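Local structure of PelA (Pseudomonas aeruginosa, 5TCB) at residues E39-D44 with K62-T67; L48-L53 with Q127-L132; M229-I234 with E255-F260; L237-R242 with L266-V271. The protein carries, in the part described here, a glycoside hydrolase domain of family GH114, while the full-length protein probably also has deacetylase activity. One frame throughout, in Å; residues are numbered along the deposited sequence.

Contact 1: residues E39-D44 with K62-T67; sequences ELSQFD and KEQGST
S66 packs against S41 and D44 where two chain segments leave helices and enter the adjacent parallel strands 45-48 and 67-73 of a beta/alpha barrel-type sheet. Residues 40-43 form a type I turn, and helix 55-63 finishes in a Schellman motif at G65, whose positive phi suits glycine. With OG anti to the backbone N (chi1 -169°), the S66 hydroxyl reaches across and donates to F43 O at 2.8 Å, arriving 29° out of the carbonyl plane. D44 meets the other segment through its backbone: T67 N donates to D44 O at 2.8 Å, and T67 continues the pairing with V46 of the neighbouring strand. The D44 side chain leaves its backbone pointing away from K62-T67, yet its carboxylate swings back, and OD1 lies 2.7 Å from a water that also adjoins G65 O and T67 OG1; OD2 is held by S25 N. S41 makes the apolar part of the contact, its CB 3.6 Å from Q64 CB, while its OG bonds A38 O. That OG also accepts from Q42 NE2 at 3.0 Å, with the oxygen only 6° out of the amide plane. The same NE2 gives a proton to a second water, which in turn donates to Q64 OE1 at 2.6 Å.

Contact 2: residues L48-L53 with Q127-L132; sequences LEAAHL and QGYAGL
Y129 reaches from the loop ahead of strand 131-135 to the turn that follows strand 45-48, and its phenol end makes most of the contact. The backbones stay well apart, A50 CA and Y129 CA being 8.9 Å from each other, because strand 67-73 runs between these two strands in the parallel sheet of the beta/alpha barrel-type fold.

Two apolar pairs involve the ring carbons. A50 CB lies obliquely to the ring, 3.7 Å from Y129 CZ, and L48 CD1 meets the ring at its edge, 4.3 Å from Y129 CE1. The hydroxyl oxygen has van der Waals neighbours of its own: A50 CB is 3.3 Å from Y129 OH, and L53 passes at a slant with its CB 3.7 Å from Y129 OH. Having CG beside the backbone N (chi1 -73°) carries the tyrosine ring across toward all three residues.

No direct hydrogen bond joins the two segments. The polar link is one water, lying in the plane of the tyrosine ring and 2.7 Å from Y129 OH. A50 O and Q127 OE1 each lie 3.0 Å from it as acceptors. Within the turn, two backbone bonds, from H52 N to E49 O and from L53 N to A50 O, build the 3-10 segment, and E49 OE2 accepts from A51 N.

V58, A70 and L124 also touch the Y129 side chain. The chemistry is thus that of an amphipathic tyrosine: its carbon framework is buried among aliphatic groups, and a water gives its hydroxyl a polar partner and ties it to a loop carbonyl and a glutamine amide.

Contact 3: residues M229-I234 with E255-F260; sequences MPIVAI and EGYVPF
I231 lays its CG2 methyl against the edge of the Y257 ring, near the ring plane and 3.6 Å from Y257 CD2, and the two side chains run side by side in the same direction. For I231, CG2 stands anti to the backbone N (chi1 -50°, measured to CG1), which sets that methyl rather than the longer branch on the tyrosine. A233 CB adds to the cluster from an oblique position, 3.9 Å from Y257 CB.

The backbones pair as parallel strands, V232 with V258, A233 with P259 and I234 with F260, and the axes of the short strand segments are inclined at 23° to each other. Three bonds hold this register. V258 N donates to I231 O at 2.9 Å in the carbonyl plane, almost straight at 173°. A233 N reaches V258 O at 3.1 Å from well above the carbonyl plane. F260 N points to A233 O at 2.9 Å, nearly along the C=O axis. P259 has no N-H to give, but its CA-H contacts A233 O. At the start of strand 231-236, one water accepts from I231 N and donates to G256 O, where helix 242-254 has ended in a Schellman motif.

These strands belong to the beta-alpha-beta unit made with helix 242-254, whose A249 and L252 touch P259. I231 and Y257 lie against L221 of helix 211-226, whereas V232, I234 and F260, on the other face, reach strand 27-30.

Contact 4: residues L237-R242 with L266-V271; sequences LPPERR and LDYLGV
The R242 guanidinium and the Y268 ring stand nearly perpendicular, their planes 87° apart. V271 CG1 lies 3.5 Å above one face of the guanidinium, offset toward the rim, while Y268 OH, L269 O and a water sit at its edge. On one face of the Y268 ring is P239 CG, again toward the rim, and P239 CB approaches Y268 CE1 to 3.9 Å.

Both direct hydrogen bonds across the contact use R242 NH1. It donates to L269 O at 2.8 Å, close to straight. The bond from R242 NH1 to Y268 OH, also 2.8 Å long, is somewhat more bent. Both acceptors lie close to the guanidinium plane, so the pair of bonds probably restricts its rotation. The other terminal nitrogen, R242 NH2, gives a proton to the edge water at 2.9 Å, and that water donates to G270 O. An anti chi1 (-169°) and an extended chain from CG to NE carry the group past the tyrosine hydroxyl. Two further waters join Y268 OH to the carbonyls of P238 and P239, the nearer one 2.7 Å from Y268 OH.

R242 opens helix 242-254 just after the N-cap position at R241, and the next turn brings R246 NH2 close to its NH2, a like-charge approach that the nearby carbonyls may ease. The contact thus joins the loop between strand 231-236 and helix 242-254 to the loop after strand 258-262; V271 packs on A245, and L269 on helix 37-40.

All four contacts belong to one GH114 domain built on eight parallel strands in sequential order. Contacts 1 and 2 alternate along the chain in its first half, their centres 13 Å apart, and K62 NZ probably bonds G128 O at 2.9 Å between them. Contacts 3 and 4 likewise alternate near the end of the chain, with centres 17 Å apart, joined where F260 CE1 packs on G270 C. Contact 1 meets both later contacts: F43 touches F260 of contact 3, and E39 and L40 touch L269 of contact 4. The first and last parts of the sheet thereby come together, consistent with barrel closure. Contact 2 touches neither, staying about 8 Å from contact 4 between nearest atoms.

Contact 1: residues E39-D44 with K62-T67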
loop_
_atom_site.group_PDB
_atom_site.type_symbol
_atom_site.label_atom_id
_atom_site.label_comp_id
_atom_site.label_asym_id
_atom_site.label_seq_id
_atom_site.Cartn_x
_atom_site.Cartn_y
_atom_site.Cartn_z
ATOM N N GLU A 39 16.359 11.463 7.332
ATOM C CA GLU A 39 15.769 12.000 6.110
ATOM C C GLU A 39 14.286 11.642 5.979
ATOM O O GLU A 39 13.465 12.498 5.630
ATOM C CB GLU A 39 16.574 11.507 4.904
ATOM C CG GLU A 39 17.973 12.122 4.824
ATOM C CD GLU A 39 19.040 11.371 5.611
ATOM O OE1 GLU A 39 18.739 10.372 6.297
ATOM O OE2 GLU A 39 20.215 11.799 5.537
ATOM N N LEU A 40 13.916 10.404 6.288
ATOM C CA LEU A 40 12.521 10.013 6.198
ATOM C C LEU A 40 11.653 10.762 7.193
ATOM O O LEU A 40 10.466 10.993 6.926
ATOM C CB LEU A 40 12.411 8.503 6.392
ATOM C CG LEU A 40 12.917 7.664 5.216
ATOM C CD1 LEU A 40 13.009 6.220 5.613
ATOM C CD2 LEU A 40 11.969 7.811 4.034
ATOM N N SER A 41 12.222 11.158 8.330
ATOM C CA SER A 41 11.454 11.820 9.383
ATOM C C SER A 41 10.911 13.168 8.973
ATOM O O SER A 41 10.032 13.690 9.669
ATOM C CB SER A 41 12.310 12.016 10.632
ATOM O OG SER A 41 13.190 13.138 10.514
ATOM N N GLN A 42 11.391 13.739 7.877
ATOM C CA GLN A 42 10.899 15.029 7.419
ATOM C C GLN A 42 9.668 14.923 6.533
ATOM O O GLN A 42 9.107 15.950 6.156
ATOM C CB GLN A 42 12.020 15.783 6.700
ATOM C CG GLN A 42 13.193 16.010 7.624
ATOM C CD GLN A 42 12.788 16.746 8.900
ATOM O OE1 GLN A 42 12.446 17.927 8.862
ATOM N NE2 GLN A 42 12.783 16.048 10.020
ATOM N N PHE A 43 9.214 13.708 6.233
ATOM C CA PHE A 43 7.945 13.475 5.547
ATOM C C PHE A 43 6.853 13.310 6.598
ATOM O O PHE A 43 7.101 12.830 7.701
ATOM C CB PHE A 43 8.011 12.220 4.654
ATOM C CG PHE A 43 8.950 12.342 3.479
ATOM C CD1 PHE A 43 10.311 12.095 3.635
ATOM C CD2 PHE A 43 8.469 12.646 2.219
ATOM C CE1 PHE A 43 11.169 12.170 2.556
ATOM C CE2 PHE A 43 9.329 12.733 1.130
ATOM C CZ PHE A 43 10.694 12.487 1.318
ATOM N N ASP A 44 5.634 13.746 6.254
ATOM C CA ASP A 44 4.519 13.714 7.204
ATOM C C ASP A 44 4.113 12.273 7.519
ATOM O O ASP A 44 4.010 11.875 8.686
ATOM C CB ASP A 44 3.369 14.529 6.617
ATOM C CG ASP A 44 2.225 14.770 7.589
ATOM O OD1 ASP A 44 2.426 14.681 8.821
ATOM O OD2 ASP A 44 1.131 15.140 7.125
ATOM N N LYS A 62 8.318 9.157 15.229
ATOM C CA LYS A 62 7.212 9.876 15.859
ATOM C C LYS A 62 7.712 11.092 16.633
ATOM O O LYS A 62 7.087 12.161 16.580
ATOM C CB LYS A 62 6.411 8.924 16.760
ATOM C CG LYS A 62 5.604 7.881 15.950
ATOM C CD LYS A 62 4.643 7.032 16.794
ATOM C CE LYS A 62 5.349 6.128 17.787
ATOM N NZ LYS A 62 4.358 5.357 18.602
ATOM N N GLU A 63 8.838 10.952 17.347
ATOM C CA GLU A 63 9.421 12.076 18.082
ATOM C C GLU A 63 9.715 13.243 17.161
ATOM O O GLU A 63 9.587 14.408 17.559
ATOM C CB GLU A 63 10.713 11.646 18.777
ATOM C CG GLU A 63 10.527 10.682 19.921
ATOM C CD GLU A 63 11.839 10.088 20.396
ATOM O OE1 GLU A 63 12.894 10.381 19.791
ATOM O OE2 GLU A 63 11.817 9.306 21.365
ATOM N N GLN A 64 10.152 12.946 15.946
ATOM C CA GLN A 64 10.463 13.965 14.956
ATOM C C GLN A 64 9.231 14.583 14.324
ATOM O O GLN A 64 9.370 15.547 13.561
ATOM C CB GLN A 64 11.354 13.384 13.858
ATOM C CG GLN A 64 12.748 13.025 14.298
ATOM C CD GLN A 64 13.547 14.235 14.745
ATOM O OE1 GLN A 64 13.538 15.263 14.078
ATOM N NE2 GLN A 64 14.210 14.124 15.878
ATOM N N GLY A 65 8.033 14.036 14.572
ATOM C CA GLY A 65 6.815 14.577 14.015
ATOM C C GLY A 65 6.222 13.792 12.868
ATOM O O GLY A 65 5.228 14.248 12.279
ATOM N N SER A 66 6.823 12.665 12.500
ATOM C CA SER A 66 6.335 11.853 11.399
ATOM C C SER A 66 5.344 10.806 11.902
ATOM O O SER A 66 5.260 10.508 13.095
ATOM C CB SER A 66 7.529 11.206 10.687
ATOM O OG SER A 66 7.132 10.610 9.473
ATOM N N THR A 67 4.533 10.316 10.978
ATOM C CA THR A 67 3.526 9.298 11.265
ATOM C C THR A 67 3.937 8.017 10.554
ATOM O O THR A 67 3.845 7.949 9.318
ATOM C CB THR A 67 2.137 9.763 10.804
ATOM O OG1 THR A 67 1.767 10.953 11.501
ATOM C CG2 THR A 67 1.060 8.759 11.115
HETATM O O HOH W 1 11.894 16.816 12.869
HETATM O O HOH W 2 2.932 13.414 11.192
#

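Contact 2: residues L48-L53 with Q127-L132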
loop_
_atom_site.group_PDB
_atom_site.type_symbol
_atom_site.label_atom_id
_atom_site.label_comp_id
_atom_site.label_asym_id
_atom_site.label_seq_id
_atom_site.Cartn_x
_atom_site.Cartn_y
_atom_site.Cartn_z
ATOM N N LEU A 48 6.828 1.999 5.766
ATOM C CA LEU A 48 8.051 1.231 5.904
ATOM C C LEU A 48 7.764 -0.262 5.887
ATOM O O LEU A 48 6.691 -0.714 6.305
ATOM C CB LEU A 48 8.754 1.545 7.219
ATOM C CG LEU A 48 9.033 3.031 7.386
ATOM C CD1 LEU A 48 8.647 3.484 8.763
ATOM C CD2 LEU A 48 10.468 3.297 7.076
ATOM N N GLU A 49 8.761 -1.029 5.468
ATOM C CA GLU A 49 8.773 -2.463 5.738
ATOM C C GLU A 49 9.313 -2.645 7.144
ATOM O O GLU A 49 10.514 -2.461 7.399
ATOM C CB GLU A 49 9.601 -3.202 4.691
ATOM C CG GLU A 49 9.824 -4.681 4.997
ATOM C CD GLU A 49 8.551 -5.413 5.377
ATOM O OE1 GLU A 49 7.603 -5.516 4.563
ATOM O OE2 GLU A 49 8.506 -5.896 6.526
ATOM N N ALA A 50 8.425 -3.028 8.058
ATOM C CA ALA A 50 8.755 -3.106 9.480
ATOM C C ALA A 50 9.861 -4.119 9.794
ATOM O O ALA A 50 10.532 -4.013 10.832
ATOM C CB ALA A 50 7.476 -3.438 10.264
ATOM N N ALA A 51 10.071 -5.113 8.936
ATOM C CA ALA A 51 11.138 -6.074 9.170
ATOM C C ALA A 51 12.505 -5.415 9.264
ATOM O O ALA A 51 13.435 -6.014 9.806
ATOM C CB ALA A 51 11.131 -7.121 8.052
ATOM N N HIS A 52 12.649 -4.190 8.766
ATOM C CA HIS A 52 13.936 -3.508 8.718
ATOM C C HIS A 52 14.077 -2.425 9.770
ATOM O O HIS A 52 15.064 -1.672 9.747
ATOM C CB HIS A 52 14.137 -2.928 7.325
ATOM C CG HIS A 52 14.127 -3.977 6.274
ATOM N ND1 HIS A 52 14.922 -5.098 6.357
ATOM C CD2 HIS A 52 13.386 -4.116 5.149
ATOM C CE1 HIS A 52 14.673 -5.883 5.323
ATOM N NE2 HIS A 52 13.752 -5.308 4.572
ATOM N N LEU A 53 13.110 -2.305 10.676
ATOM C CA LEU A 53 13.162 -1.307 11.735
ATOM C C LEU A 53 12.999 -1.970 13.080
ATOM O O LEU A 53 12.428 -3.054 13.191
ATOM C CB LEU A 53 12.047 -0.266 11.638
ATOM C CG LEU A 53 12.148 0.835 10.615
ATOM C CD1 LEU A 53 11.685 0.285 9.280
ATOM C CD2 LEU A 53 11.311 1.968 11.118
ATOM N N GLN A 127 4.588 -2.500 18.329
ATOM C CA GLN A 127 5.866 -1.914 17.937
ATOM C C GLN A 127 5.828 -0.402 17.807
ATOM O O GLN A 127 6.892 0.207 17.655
ATOM C CB GLN A 127 6.316 -2.486 16.604
ATOM C CG GLN A 127 6.753 -3.928 16.627
ATOM C CD GLN A 127 7.812 -4.152 15.577
ATOM O OE1 GLN A 127 8.990 -3.823 15.786
ATOM N NE2 GLN A 127 7.402 -4.656 14.428
ATOM N N GLY A 128 4.653 0.215 17.847
ATOM C CA GLY A 128 4.560 1.658 17.829
ATOM C C GLY A 128 4.087 2.254 16.536
ATOM O O GLY A 128 3.992 3.478 16.447
ATOM N N TYR A 129 3.740 1.451 15.539
ATOM C CA TYR A 129 3.280 2.027 14.286
ATOM C C TYR A 129 1.967 2.768 14.489
ATOM O O TYR A 129 1.092 2.354 15.246
ATOM C CB TYR A 129 3.145 0.941 13.192
ATOM C CG TYR A 129 4.501 0.516 12.725
ATOM C CD1 TYR A 129 5.195 1.275 11.790
ATOM C CD2 TYR A 129 5.126 -0.607 13.257
ATOM C CE1 TYR A 129 6.462 0.917 11.387
ATOM C CE2 TYR A 129 6.394 -0.959 12.872
ATOM C CZ TYR A 129 7.065 -0.199 11.932
ATOM O OH TYR A 129 8.358 -0.530 11.542
ATOM N N ALA A 130 1.827 3.892 13.796
ATOM C CA ALA A 130 0.599 4.674 13.835
ATOM C C ALA A 130 -0.454 4.181 12.865
ATOM O O ALA A 130 -1.601 4.646 12.912
ATOM C CB ALA A 130 0.918 6.128 13.538
ATOM N N GLY A 131 -0.087 3.280 11.971
ATOM C CA GLY A 131 -1.020 2.803 10.975
ATOM C C GLY A 131 -0.400 1.696 10.155
ATOM O O GLY A 131 0.766 1.315 10.336
ATOM N N LEU A 132 -1.229 1.192 9.226
ATOM C CA LEU A 132 -0.854 0.141 8.305
ATOM C C LEU A 132 -1.111 0.604 6.883
ATOM O O LEU A 132 -2.126 1.252 6.615
ATOM C CB LEU A 132 -1.680 -1.110 8.521
ATOM C CG LEU A 132 -1.655 -1.718 9.920
ATOM C CD1 LEU A 132 -2.684 -2.851 10.059
ATOM C CD2 LEU A 132 -0.283 -2.205 10.265
HETATM O O HOH W 3 9.429 -2.418 13.149
#

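Contact 3: residues M229-I234 with E255-F260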
loop_
_atom_site.group_PDB
_atom_site.type_symbol
_atom_site.label_atom_id
_atom_site.label_comp_id
_atom_site.label_asym_id
_atom_site.label_seq_id
_atom_site.Cartn_x
_atom_site.Cartn_y
_atom_site.Cartn_z
ATOM N N MET A 229 -11.763 12.105 0.525
ATOM C CA MET A 229 -10.721 11.150 0.868
ATOM C C MET A 229 -9.371 11.647 0.360
ATOM O O MET A 229 -9.243 11.967 -0.831
ATOM C CB MET A 229 -11.033 9.788 0.265
ATOM C CG MET A 229 -9.939 8.746 0.501
ATOM S SD MET A 229 -9.852 8.184 2.229
ATOM C CE MET A 229 -11.381 7.224 2.351
ATOM N N PRO A 230 -8.343 11.708 1.205
ATOM C CA PRO A 230 -7.009 12.057 0.699
ATOM C C PRO A 230 -6.515 10.984 -0.245
ATOM O O PRO A 230 -6.636 9.791 0.056
ATOM C CB PRO A 230 -6.148 12.151 1.964
ATOM C CG PRO A 230 -7.103 12.361 3.058
ATOM C CD PRO A 230 -8.359 11.623 2.673
ATOM N N ILE A 231 -5.994 11.412 -1.399
ATOM C CA ILE A 231 -5.464 10.505 -2.416
ATOM C C ILE A 231 -3.962 10.718 -2.549
ATOM O O ILE A 231 -3.487 11.840 -2.798
ATOM C CB ILE A 231 -6.147 10.667 -3.789
ATOM C CG1 ILE A 231 -7.665 10.637 -3.645
ATOM C CG2 ILE A 231 -5.656 9.570 -4.738
ATOM C CD1 ILE A 231 -8.395 11.030 -4.906
ATOM N N VAL A 232 -3.223 9.627 -2.422
ATOM C CA VAL A 232 -1.780 9.616 -2.585
ATOM C C VAL A 232 -1.476 9.006 -3.944
ATOM O O VAL A 232 -2.014 7.951 -4.305
ATOM C CB VAL A 232 -1.108 8.828 -1.446
ATOM C CG1 VAL A 232 0.319 8.463 -1.811
ATOM C CG2 VAL A 232 -1.182 9.638 -0.165
ATOM N N ALA A 233 -0.671 9.700 -4.725
ATOM C CA ALA A 233 -0.183 9.213 -6.002
ATOM C C ALA A 233 1.207 8.631 -5.801
ATOM O O ALA A 233 2.113 9.340 -5.366
ATOM C CB ALA A 233 -0.135 10.334 -7.042
ATOM N N ILE A 234 1.376 7.349 -6.118
ATOM C CA ILE A 234 2.691 6.704 -6.106
ATOM C C ILE A 234 3.098 6.532 -7.560
ATOM O O ILE A 234 2.672 5.591 -8.236
ATOM C CB ILE A 234 2.694 5.353 -5.382
ATOM C CG1 ILE A 234 2.145 5.473 -3.978
ATOM C CG2 ILE A 234 4.135 4.837 -5.315
ATOM C CD1 ILE A 234 1.876 4.080 -3.317
ATOM N N GLU A 255 -2.950 18.874 -9.142
ATOM C CA GLU A 255 -4.102 18.056 -9.487
ATOM C C GLU A 255 -4.788 17.448 -8.269
ATOM O O GLU A 255 -5.726 16.658 -8.434
ATOM C CB GLU A 255 -3.662 16.958 -10.457
ATOM C CG GLU A 255 -3.160 17.542 -11.770
ATOM C CD GLU A 255 -2.514 16.530 -12.689
ATOM O OE1 GLU A 255 -2.427 15.345 -12.318
ATOM O OE2 GLU A 255 -2.075 16.931 -13.788
ATOM N N GLY A 256 -4.349 17.798 -7.058
ATOM C CA GLY A 256 -5.041 17.414 -5.848
ATOM C C GLY A 256 -4.495 16.182 -5.164
ATOM O O GLY A 256 -5.079 15.748 -4.161
ATOM N N TYR A 257 -3.390 15.627 -5.651
ATOM C CA TYR A 257 -2.782 14.435 -5.068
ATOM C C TYR A 257 -1.675 14.803 -4.078
ATOM O O TYR A 257 -1.048 15.858 -4.166
ATOM C CB TYR A 257 -2.189 13.537 -6.158
ATOM C CG TYR A 257 -3.186 13.056 -7.169
ATOM C CD1 TYR A 257 -3.226 13.622 -8.422
ATOM C CD2 TYR A 257 -4.102 12.059 -6.866
ATOM C CE1 TYR A 257 -4.114 13.205 -9.358
ATOM C CE2 TYR A 257 -5.018 11.640 -7.805
ATOM C CZ TYR A 257 -5.018 12.224 -9.046
ATOM O OH TYR A 257 -5.919 11.828 -10.006
ATOM N N VAL A 258 -1.423 13.909 -3.130
ATOM C CA VAL A 258 -0.214 13.985 -2.312
ATOM C C VAL A 258 0.763 12.973 -2.898
ATOM O O VAL A 258 0.509 11.763 -2.788
ATOM C CB VAL A 258 -0.501 13.688 -0.841
ATOM C CG1 VAL A 258 0.771 13.859 0.001
ATOM C CG2 VAL A 258 -1.576 14.625 -0.325
ATOM N N PRO A 259 1.832 13.401 -3.567
ATOM C CA PRO A 259 2.636 12.457 -4.346
ATOM C C PRO A 259 3.869 11.920 -3.647
ATOM O O PRO A 259 4.429 12.565 -2.763
ATOM C CB PRO A 259 3.055 13.299 -5.542
ATOM C CG PRO A 259 3.266 14.656 -4.934
ATOM C CD PRO A 259 2.205 14.803 -3.864
ATOM N N PHE A 260 4.320 10.754 -4.100
ATOM C CA PHE A 260 5.678 10.289 -3.873
ATOM C C PHE A 260 6.159 9.704 -5.176
ATOM O O PHE A 260 5.508 8.813 -5.724
ATOM C CB PHE A 260 5.749 9.246 -2.771
ATOM C CG PHE A 260 7.164 8.832 -2.387
ATOM C CD1 PHE A 260 8.072 9.762 -1.896
ATOM C CD2 PHE A 260 7.546 7.493 -2.449
ATOM C CE1 PHE A 260 9.357 9.391 -1.513
ATOM C CE2 PHE A 260 8.825 7.114 -2.064
ATOM C CZ PHE A 260 9.729 8.041 -1.578
HETATM O O HOH W 4 -5.425 14.296 -1.914
#

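Contact 4: residues L237-R242 with L266-V271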
loop_
_atom_site.group_PDB
_atom_site.type_symbol
_atom_site.label_atom_id
_atom_site.label_comp_id
_atom_site.label_asym_id
_atom_site.label_seq_id
_atom_site.Cartn_x
_atom_site.Cartn_y
_atom_site.Cartn_z
ATOM N N LEU A 237 9.748 7.256 -11.277
ATOM C CA LEU A 237 10.776 7.780 -12.178
ATOM C C LEU A 237 12.124 7.369 -11.610
ATOM O O LEU A 237 12.292 7.333 -10.385
ATOM C CB LEU A 237 10.732 9.306 -12.337
ATOM C CG LEU A 237 9.582 9.849 -13.179
ATOM C CD1 LEU A 237 9.545 11.365 -13.092
ATOM C CD2 LEU A 237 9.709 9.408 -14.645
ATOM N N PRO A 238 13.099 7.075 -12.463
ATOM C CA PRO A 238 14.390 6.587 -11.974
ATOM C C PRO A 238 15.215 7.703 -11.356
ATOM O O PRO A 238 14.927 8.894 -11.552
ATOM C CB PRO A 238 15.055 6.033 -13.247
ATOM C CG PRO A 238 14.503 6.892 -14.340
ATOM C CD PRO A 238 13.047 7.096 -13.935
ATOM N N PRO A 239 16.273 7.355 -10.629
ATOM C CA PRO A 239 17.021 8.392 -9.900
ATOM C C PRO A 239 17.617 9.448 -10.798
ATOM O O PRO A 239 17.715 10.615 -10.389
ATOM C CB PRO A 239 18.108 7.592 -9.164
ATOM C CG PRO A 239 17.497 6.245 -8.979
ATOM C CD PRO A 239 16.699 6.002 -10.229
ATOM N N GLU A 240 18.090 9.072 -11.992
ATOM C CA GLU A 240 18.704 10.039 -12.892
ATOM C C GLU A 240 17.718 11.101 -13.367
ATOM O O GLU A 240 18.155 12.164 -13.823
ATOM C CB GLU A 240 19.357 9.317 -14.075
ATOM C CG GLU A 240 18.414 8.559 -15.004
ATOM C CD GLU A 240 18.172 7.117 -14.590
ATOM O OE1 GLU A 240 18.448 6.726 -13.422
ATOM O OE2 GLU A 240 17.651 6.374 -15.461
ATOM N N ARG A 241 16.409 10.839 -13.243
ATOM C CA ARG A 241 15.362 11.777 -13.627
ATOM C C ARG A 241 14.773 12.516 -12.422
ATOM O O ARG A 241 13.597 12.883 -12.433
ATOM C CB ARG A 241 14.258 11.046 -14.395
ATOM C CG ARG A 241 14.762 10.203 -15.585
ATOM C CD ARG A 241 15.106 11.029 -16.837
ATOM N NE ARG A 241 16.315 11.839 -16.683
ATOM C CZ ARG A 241 17.540 11.477 -17.066
ATOM N NH1 ARG A 241 18.565 12.303 -16.865
ATOM N NH2 ARG A 241 17.753 10.304 -17.653
ATOM N N ARG A 242 15.596 12.792 -11.398
ATOM C CA ARG A 242 15.112 13.470 -10.199
ATOM C C ARG A 242 14.552 14.857 -10.518
ATOM O O ARG A 242 13.573 15.286 -9.897
ATOM C CB ARG A 242 16.253 13.555 -9.188
ATOM C CG ARG A 242 15.833 13.998 -7.825
ATOM C CD ARG A 242 16.978 13.887 -6.832
ATOM N NE ARG A 242 16.580 14.322 -5.498
ATOM C CZ ARG A 242 15.932 13.582 -4.614
ATOM N NH1 ARG A 242 15.625 12.334 -4.885
ATOM N NH2 ARG A 242 15.615 14.107 -3.438
ATOM N N LEU A 266 11.365 0.934 -4.102
ATOM C CA LEU A 266 11.148 1.796 -2.943
ATOM C C LEU A 266 12.360 1.742 -2.019
ATOM O O LEU A 266 12.260 1.574 -0.791
ATOM C CB LEU A 266 9.853 1.449 -2.206
ATOM C CG LEU A 266 8.519 1.838 -2.849
ATOM C CD1 LEU A 266 8.521 3.244 -3.433
ATOM C CD2 LEU A 266 8.109 0.815 -3.884
ATOM N N ASP A 267 13.527 1.924 -2.639
ATOM C CA ASP A 267 14.812 1.901 -1.960
ATOM C C ASP A 267 15.567 3.210 -2.162
ATOM O O ASP A 267 16.801 3.231 -2.160
ATOM C CB ASP A 267 15.640 0.720 -2.455
ATOM C CG ASP A 267 15.963 0.800 -3.942
ATOM O OD1 ASP A 267 15.488 1.731 -4.630
ATOM O OD2 ASP A 267 16.679 -0.102 -4.438
ATOM N N TYR A 268 14.815 4.302 -2.319
ATOM C CA TYR A 268 15.315 5.573 -2.822
ATOM C C TYR A 268 14.606 6.695 -2.101
ATOM O O TYR A 268 13.400 6.616 -1.861
ATOM C CB TYR A 268 15.068 5.665 -4.338
ATOM C CG TYR A 268 15.302 7.018 -5.024
ATOM C CD1 TYR A 268 16.547 7.623 -5.060
ATOM C CD2 TYR A 268 14.271 7.628 -5.715
ATOM C CE1 TYR A 268 16.743 8.844 -5.741
ATOM C CE2 TYR A 268 14.441 8.821 -6.386
ATOM C CZ TYR A 268 15.669 9.423 -6.423
ATOM O OH TYR A 268 15.815 10.600 -7.114
ATOM N N LEU A 269 15.349 7.755 -1.774
ATOM C CA LEU A 269 14.743 8.941 -1.180
ATOM C C LEU A 269 14.109 9.763 -2.306
ATOM O O LEU A 269 14.639 10.771 -2.772
ATOM C CB LEU A 269 15.776 9.718 -0.377
ATOM C CG LEU A 269 16.066 9.216 1.029
ATOM C CD1 LEU A 269 17.291 9.913 1.594
ATOM C CD2 LEU A 269 14.839 9.448 1.933
ATOM N N GLY A 270 12.930 9.315 -2.719
ATOM C CA GLY A 270 12.165 9.982 -3.749
ATOM C C GLY A 270 11.598 11.298 -3.255
ATOM O O GLY A 270 11.884 11.773 -2.155
ATOM N N VAL A 271 10.751 11.899 -4.100
ATOM C CA VAL A 271 10.317 13.262 -3.871
ATOM C C VAL A 271 8.812 13.343 -3.693
ATOM O O VAL A 271 8.038 12.709 -4.415
ATOM C CB VAL A 271 10.791 14.161 -5.016
ATOM C CG1 VAL A 271 12.305 14.268 -4.953
ATOM C CG2 VAL A 271 10.370 13.611 -6.323
HETATM O O HOH W 5 14.224 10.599 -9.252
HETATM O O HOH W 6 18.968 10.738 -7.896
HETATM O O HOH W 7 13.914 13.478 -1.218
#